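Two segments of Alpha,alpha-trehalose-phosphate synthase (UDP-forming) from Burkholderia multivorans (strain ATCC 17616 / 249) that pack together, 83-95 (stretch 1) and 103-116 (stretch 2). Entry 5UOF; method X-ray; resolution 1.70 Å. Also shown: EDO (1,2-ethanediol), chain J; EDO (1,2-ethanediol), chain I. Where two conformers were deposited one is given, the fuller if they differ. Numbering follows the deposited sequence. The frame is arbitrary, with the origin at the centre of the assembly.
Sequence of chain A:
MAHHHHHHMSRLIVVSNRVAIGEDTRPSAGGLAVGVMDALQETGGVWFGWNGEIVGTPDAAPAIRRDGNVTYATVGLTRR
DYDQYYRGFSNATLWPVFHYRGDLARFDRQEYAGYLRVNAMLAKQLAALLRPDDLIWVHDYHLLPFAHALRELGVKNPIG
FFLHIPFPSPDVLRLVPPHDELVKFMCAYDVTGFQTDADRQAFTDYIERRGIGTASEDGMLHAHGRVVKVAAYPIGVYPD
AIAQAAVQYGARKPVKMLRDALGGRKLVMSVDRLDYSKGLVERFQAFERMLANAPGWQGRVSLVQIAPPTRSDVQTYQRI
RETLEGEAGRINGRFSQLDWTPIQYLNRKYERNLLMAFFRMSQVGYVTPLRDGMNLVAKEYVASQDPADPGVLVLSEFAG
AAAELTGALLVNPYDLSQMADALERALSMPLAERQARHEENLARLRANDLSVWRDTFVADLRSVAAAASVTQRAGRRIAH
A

Stretch 1 (83-95) DQYYRGFSNATLW
Stretch 2 103-116: DLARFDRQEYAGYL

Contact between residues 83-95 and 103-116 of the trehalose-phosphate synthase, burying 676 Å² summed over both sides. Stretch 1 ends a helix at Y86, turns through R87 (phi/psi -126/43) and G88 (-145/-128, the N-cap), and starts a second helix, 89-95, with a wider pi-type turn at 90-94: both T93 N (2.8 Å) and L94 N (3.1 Å) donate to F89 O, and W95 N reaches S90 O at 2.8 Å. Stretch 2 runs extended through A105 (-72/143), R106 (-135/89), F107 (-76/137) and D108 (-140/126), then becomes helix 109-116. The axes of helices 89-95 and 109-116 approach to 9.5 Å with their N-to-C directions 113° apart. The register is set by CA-CA distances of 5.3 Å for Q84-G114, 5.2 Å for F89-E111 and 4.7 Å for T93-A105.

Aromatic and apolar packing centres on F89 (chi1 170°, t; chi2 81°), whose CA-to-CB bond points toward stretch 2. Y112 (chi1 t, chi2 55°) turns its edge to the F89 face, with centroids 4.7 Å apart, planes at 56°, and Y112 CD1 3.6 Å from F89 CZ. The Y115 ring (chi1 174°, t; chi2 67°) lies oblique to F89, centroids 4.9 Å apart and planes at 46°; F89 CD2 sits over a Y115 face, 3.3 Å from Y115 CD2. F107 (chi1 t, chi2 76°) meets F89 edge to edge, F107 CD1 being 3.8 Å from F89 CE1. L94 (m, t) adds CD1 at 3.8 Å from Y115 CZ. In the conformer given, the S90 hydroxyl (m) is also close to this ring, S90 OG lying 2.9 Å from Y115 CE1.

The missing side chain matters at G114: a CB there would lie 2.8 Å from Q84 CD, a clash. Without it, the Q84 side chain (m, t, chi3 -29°) packs against the helix at G114, with Q84 OE1 3.7 Å from G114 O. G88, by contrast, has room for a CB, so its contact with stretch 2 does not depend on being glycine; G88 C is 3.7 Å from E111 OE2.

A direct backbone hydrogen bond links the stretches: R106 N donates to A92 O at 3.0 Å and 161°. The same carbonyl receives a CA-H...O contact, A105 CA to A92 O at 3.4 Å. Nearby, T93 (m) places OG1 3.2 Å from R106 O. Within stretch 2, D108 (t, chi2 82°) caps its helix, OD2 accepting from E111 N at 2.9 Å, while R106 (m, m, t) folds back so that NH1 donates to D103 O (2.8 Å) and A105 O (2.9 Å).

Ordered waters bridge the two stretches. Water 1 accepts from F89 N (3.0 Å) and lies 2.7 Å from Q84 O and 2.8 Å from E111 O. Water 3 donates to A92 O (2.9 Å) and L104 O (2.5 Å). Water 4 accepts from T93 OG1 (2.7 Å) and donates to R106 O (2.9 Å) and E111 OE2 (2.8 Å), so the E111 carboxylate (m, t) is tied to stretch 1 through solvent.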

# COMPACT_ATOMS: atom_id res chain seq x y z
N ASP A 83 5.94 26.88 5.51
CA ASP A 83 6.34 25.59 6.08
C ASP A 83 5.14 24.68 6.29
O ASP A 83 5.20 23.49 5.97
CB ASP A 83 7.08 25.80 7.40
CG ASP A 83 8.50 26.33 7.20
OD1 ASP A 83 9.02 26.26 6.07
OD2 ASP A 83 9.10 26.80 8.19
N GLN A 84 4.03 25.22 6.81
CA GLN A 84 2.86 24.39 7.07
C GLN A 84 2.17 23.93 5.79
O GLN A 84 1.48 22.90 5.81
CB GLN A 84 1.87 25.16 7.95
CG GLN A 84 2.42 25.46 9.34
CD GLN A 84 1.40 26.07 10.29
OE1 GLN A 84 0.46 26.75 9.86
NE2 GLN A 84 1.57 25.83 11.58
N TYR A 85 2.36 24.65 4.68
CA TYR A 85 1.77 24.30 3.40
C TYR A 85 2.65 23.33 2.61
O TYR A 85 2.15 22.35 2.07
CB TYR A 85 1.51 25.57 2.58
CG TYR A 85 0.70 25.41 1.31
CD1 TYR A 85 1.26 24.87 0.15
CD2 TYR A 85 -0.62 25.85 1.25
CE1 TYR A 85 0.52 24.75 -1.03
CE2 TYR A 85 -1.37 25.73 0.09
CZ TYR A 85 -0.80 25.19 -1.05
OH TYR A 85 -1.54 25.08 -2.21
N TYR A 86 3.96 23.59 2.55
CA TYR A 86 4.87 22.82 1.69
C TYR A 86 5.81 21.88 2.43
O TYR A 86 6.36 20.96 1.80
CB TYR A 86 5.71 23.77 0.83
CG TYR A 86 4.91 24.47 -0.23
CD1 TYR A 86 4.43 23.77 -1.34
CD2 TYR A 86 4.64 25.83 -0.13
CE1 TYR A 86 3.70 24.41 -2.32
CE2 TYR A 86 3.90 26.49 -1.11
CZ TYR A 86 3.43 25.77 -2.20
OH TYR A 86 2.70 26.40 -3.17
N ARG A 87 6.05 22.08 3.72
CA ARG A 87 7.02 21.29 4.48
C ARG A 87 6.37 20.70 5.71
O ARG A 87 6.92 20.72 6.82
CB ARG A 87 8.24 22.12 4.85
CG ARG A 87 8.98 22.70 3.67
CD ARG A 87 10.26 23.39 4.08
NE ARG A 87 11.24 22.45 4.62
CZ ARG A 87 11.59 22.38 5.90
NH1 ARG A 87 11.06 23.21 6.79
NH2 ARG A 87 12.49 21.48 6.29
N GLY A 88 5.15 20.19 5.53
CA GLY A 88 4.42 19.63 6.64
C GLY A 88 3.58 18.44 6.23
O GLY A 88 4.06 17.53 5.56
N PHE A 89 2.29 18.48 6.57
CA PHE A 89 1.45 17.29 6.48
C PHE A 89 1.26 16.83 5.03
O PHE A 89 1.28 15.62 4.76
CB PHE A 89 0.09 17.59 7.13
CG PHE A 89 -0.95 16.53 6.88
CD1 PHE A 89 -0.98 15.37 7.64
CD2 PHE A 89 -1.91 16.71 5.89
CE1 PHE A 89 -1.94 14.40 7.40
CE2 PHE A 89 -2.88 15.75 5.65
CZ PHE A 89 -2.89 14.58 6.40
N SER A 90 1.08 17.76 4.09
CA SER A 90 0.81 17.39 2.70
C SER A 90 1.95 16.56 2.13
O SER A 90 1.72 15.54 1.46
CB SER A 90 0.62 18.64 1.83
OG SER A 90 -0.49 19.40 2.22
N ASN A 91 3.18 16.99 2.35
CA ASN A 91 4.30 16.27 1.75
C ASN A 91 4.89 15.21 2.67
O ASN A 91 5.48 14.24 2.18
CB ASN A 91 5.38 17.26 1.32
CG ASN A 91 4.99 18.02 0.05
OD1 ASN A 91 4.40 17.45 -0.88
ND2 ASN A 91 5.30 19.31 0.00
N ALA A 92 4.72 15.35 3.99
CA ALA A 92 5.23 14.33 4.90
C ALA A 92 4.28 13.16 5.08
O ALA A 92 4.73 12.08 5.46
CB ALA A 92 5.53 14.94 6.28
N THR A 93 2.98 13.35 4.84
CA THR A 93 2.00 12.29 5.09
C THR A 93 1.17 11.98 3.85
O THR A 93 1.14 10.84 3.41
CB THR A 93 1.06 12.68 6.25
OG1 THR A 93 1.83 13.01 7.41
CG2 THR A 93 0.14 11.52 6.60
N LEU A 94 0.48 12.98 3.28
CA LEU A 94 -0.42 12.73 2.16
C LEU A 94 0.33 12.20 0.95
O LEU A 94 0.03 11.12 0.42
CB LEU A 94 -1.16 14.01 1.77
CG LEU A 94 -2.31 14.44 2.65
CD1 LEU A 94 -3.06 15.59 2.01
CD2 LEU A 94 -3.23 13.25 2.90
N TRP A 95 1.32 12.96 0.49
CA TRP A 95 2.05 12.56 -0.72
C TRP A 95 2.61 11.15 -0.63
O TRP A 95 2.34 10.35 -1.55
CB TRP A 95 3.15 13.58 -1.04
CG TRP A 95 3.79 13.31 -2.37
CD1 TRP A 95 3.44 13.86 -3.57
CD2 TRP A 95 4.87 12.41 -2.63
NE1 TRP A 95 4.25 13.35 -4.57
CE2 TRP A 95 5.13 12.46 -4.02
CE3 TRP A 95 5.64 11.57 -1.83
CZ2 TRP A 95 6.13 11.71 -4.62
CZ3 TRP A 95 6.64 10.81 -2.43
CH2 TRP A 95 6.87 10.89 -3.81
N ASP A 103 5.47 3.48 4.25
CA ASP A 103 6.70 3.39 5.04
C ASP A 103 7.41 4.72 5.16
O ASP A 103 8.21 4.90 6.08
CB ASP A 103 7.66 2.36 4.42
CG ASP A 103 8.05 2.72 3.00
OD1 ASP A 103 7.16 2.77 2.12
OD2 ASP A 103 9.25 2.96 2.75
N LEU A 104 7.17 5.65 4.24
CA LEU A 104 7.83 6.95 4.29
C LEU A 104 7.01 8.01 5.00
O LEU A 104 7.53 9.10 5.28
CB LEU A 104 8.15 7.43 2.86
CG LEU A 104 9.12 6.54 2.09
CD1 LEU A 104 9.34 7.14 0.70
CD2 LEU A 104 10.43 6.37 2.83
N ALA A 105 5.75 7.72 5.30
CA ALA A 105 4.86 8.70 5.89
C ALA A 105 5.25 8.97 7.34
O ALA A 105 5.66 8.06 8.07
CB ALA A 105 3.42 8.22 5.82
N ARG A 106 5.12 10.23 7.74
CA ARG A 106 5.41 10.68 9.11
C ARG A 106 4.27 11.60 9.55
O ARG A 106 4.36 12.82 9.40
CB ARG A 106 6.76 11.40 9.19
CG ARG A 106 7.95 10.57 8.68
CD ARG A 106 8.24 9.37 9.58
NE ARG A 106 9.46 8.66 9.18
CZ ARG A 106 9.50 7.57 8.42
NH1 ARG A 106 8.37 7.01 7.97
NH2 ARG A 106 10.66 7.01 8.11
N PHE A 107 3.23 11.02 10.14
CA PHE A 107 2.11 11.83 10.60
C PHE A 107 2.43 12.60 11.89
O PHE A 107 2.99 12.05 12.84
CB PHE A 107 0.87 10.97 10.82
CG PHE A 107 -0.27 11.75 11.40
CD1 PHE A 107 -1.01 12.61 10.59
CD2 PHE A 107 -0.60 11.65 12.74
CE1 PHE A 107 -2.07 13.37 11.12
CE2 PHE A 107 -1.64 12.39 13.28
CZ PHE A 107 -2.39 13.25 12.46
N ASP A 108 2.02 13.86 11.93
CA ASP A 108 2.21 14.69 13.12
C ASP A 108 0.97 15.54 13.32
O ASP A 108 0.56 16.27 12.41
CB ASP A 108 3.46 15.57 13.00
CG ASP A 108 3.63 16.50 14.18
OD1 ASP A 108 4.15 16.08 15.23
OD2 ASP A 108 3.20 17.65 14.06
N ARG A 109 0.38 15.47 14.52
CA ARG A 109 -0.88 16.18 14.76
C ARG A 109 -0.74 17.67 14.51
O ARG A 109 -1.64 18.29 13.94
CB ARG A 109 -1.37 15.93 16.19
CG ARG A 109 -1.99 14.56 16.38
CD ARG A 109 -2.54 14.37 17.82
NE ARG A 109 -3.03 13.00 17.94
CZ ARG A 109 -3.54 12.48 19.05
NH1 ARG A 109 -3.60 13.22 20.15
NH2 ARG A 109 -3.95 11.22 19.06
N GLN A 110 0.36 18.27 14.96
CA GLN A 110 0.47 19.72 14.82
C GLN A 110 0.64 20.12 13.36
O GLN A 110 0.11 21.15 12.94
CB GLN A 110 1.61 20.27 15.67
CG GLN A 110 1.49 19.96 17.16
CD GLN A 110 0.08 20.13 17.68
OE1 GLN A 110 -0.56 21.16 17.48
NE2 GLN A 110 -0.42 19.10 18.37
N GLU A 111 1.35 19.31 12.58
CA GLU A 111 1.44 19.58 11.15
C GLU A 111 0.08 19.48 10.48
O GLU A 111 -0.26 20.29 9.62
CB GLU A 111 2.43 18.61 10.48
CG GLU A 111 3.87 18.87 10.86
CD GLU A 111 4.85 17.98 10.12
OE1 GLU A 111 6.06 18.27 10.14
OE2 GLU A 111 4.40 16.99 9.51
N TYR A 112 -0.73 18.49 10.87
CA TYR A 112 -2.06 18.36 10.30
C TYR A 112 -2.92 19.57 10.66
O TYR A 112 -3.63 20.11 9.79
CB TYR A 112 -2.72 17.05 10.77
CG TYR A 112 -4.11 16.86 10.20
CD1 TYR A 112 -4.32 16.89 8.82
CD2 TYR A 112 -5.20 16.65 11.03
CE1 TYR A 112 -5.59 16.73 8.29
CE2 TYR A 112 -6.48 16.49 10.50
CZ TYR A 112 -6.66 16.53 9.14
OH TYR A 112 -7.92 16.36 8.62
N ALA A 113 -2.87 20.01 11.92
CA ALA A 113 -3.58 21.24 12.29
C ALA A 113 -3.11 22.41 11.44
O ALA A 113 -3.92 23.26 11.04
CB ALA A 113 -3.39 21.55 13.77
N GLY A 114 -1.80 22.47 11.15
CA GLY A 114 -1.28 23.57 10.34
C GLY A 114 -1.79 23.53 8.91
O GLY A 114 -2.03 24.58 8.30
N TYR A 115 -1.91 22.33 8.35
CA TYR A 115 -2.49 22.13 7.02
C TYR A 115 -3.92 22.66 6.95
O TYR A 115 -4.27 23.43 6.04
CB TYR A 115 -2.44 20.64 6.74
CG TYR A 115 -3.10 20.10 5.50
CD1 TYR A 115 -2.62 20.40 4.24
CD2 TYR A 115 -4.14 19.19 5.61
CE1 TYR A 115 -3.20 19.85 3.11
CE2 TYR A 115 -4.71 18.62 4.49
CZ TYR A 115 -4.24 18.96 3.24
OH TYR A 115 -4.80 18.40 2.11
N LEU A 116 -4.75 22.28 7.93
CA LEU A 116 -6.09 22.84 8.00
C LEU A 116 -6.05 24.36 8.15
O LEU A 116 -6.81 25.08 7.49
CB LEU A 116 -6.87 22.21 9.16
CG LEU A 116 -7.00 20.68 9.12
CD1 LEU A 116 -7.98 20.21 10.19
CD2 LEU A 116 -7.37 20.17 7.73
C1 EDO J . 7.01 15.89 -2.73
O1 EDO J . 7.15 15.76 -1.31
C2 EDO J . 7.73 14.73 -3.40
O2 EDO J . 9.08 14.69 -2.93
C1 EDO I . -9.92 23.56 6.31
O1 EDO I . -9.44 24.21 7.49
C2 EDO I . -11.16 22.75 6.65
O2 EDO I . -12.28 23.62 6.87
O HOH W 1 1.67 21.10 7.79
O HOH W 2 7.65 17.64 8.13
O HOH W 3 7.58 11.63 5.01
O HOH W 4 2.45 15.02 9.13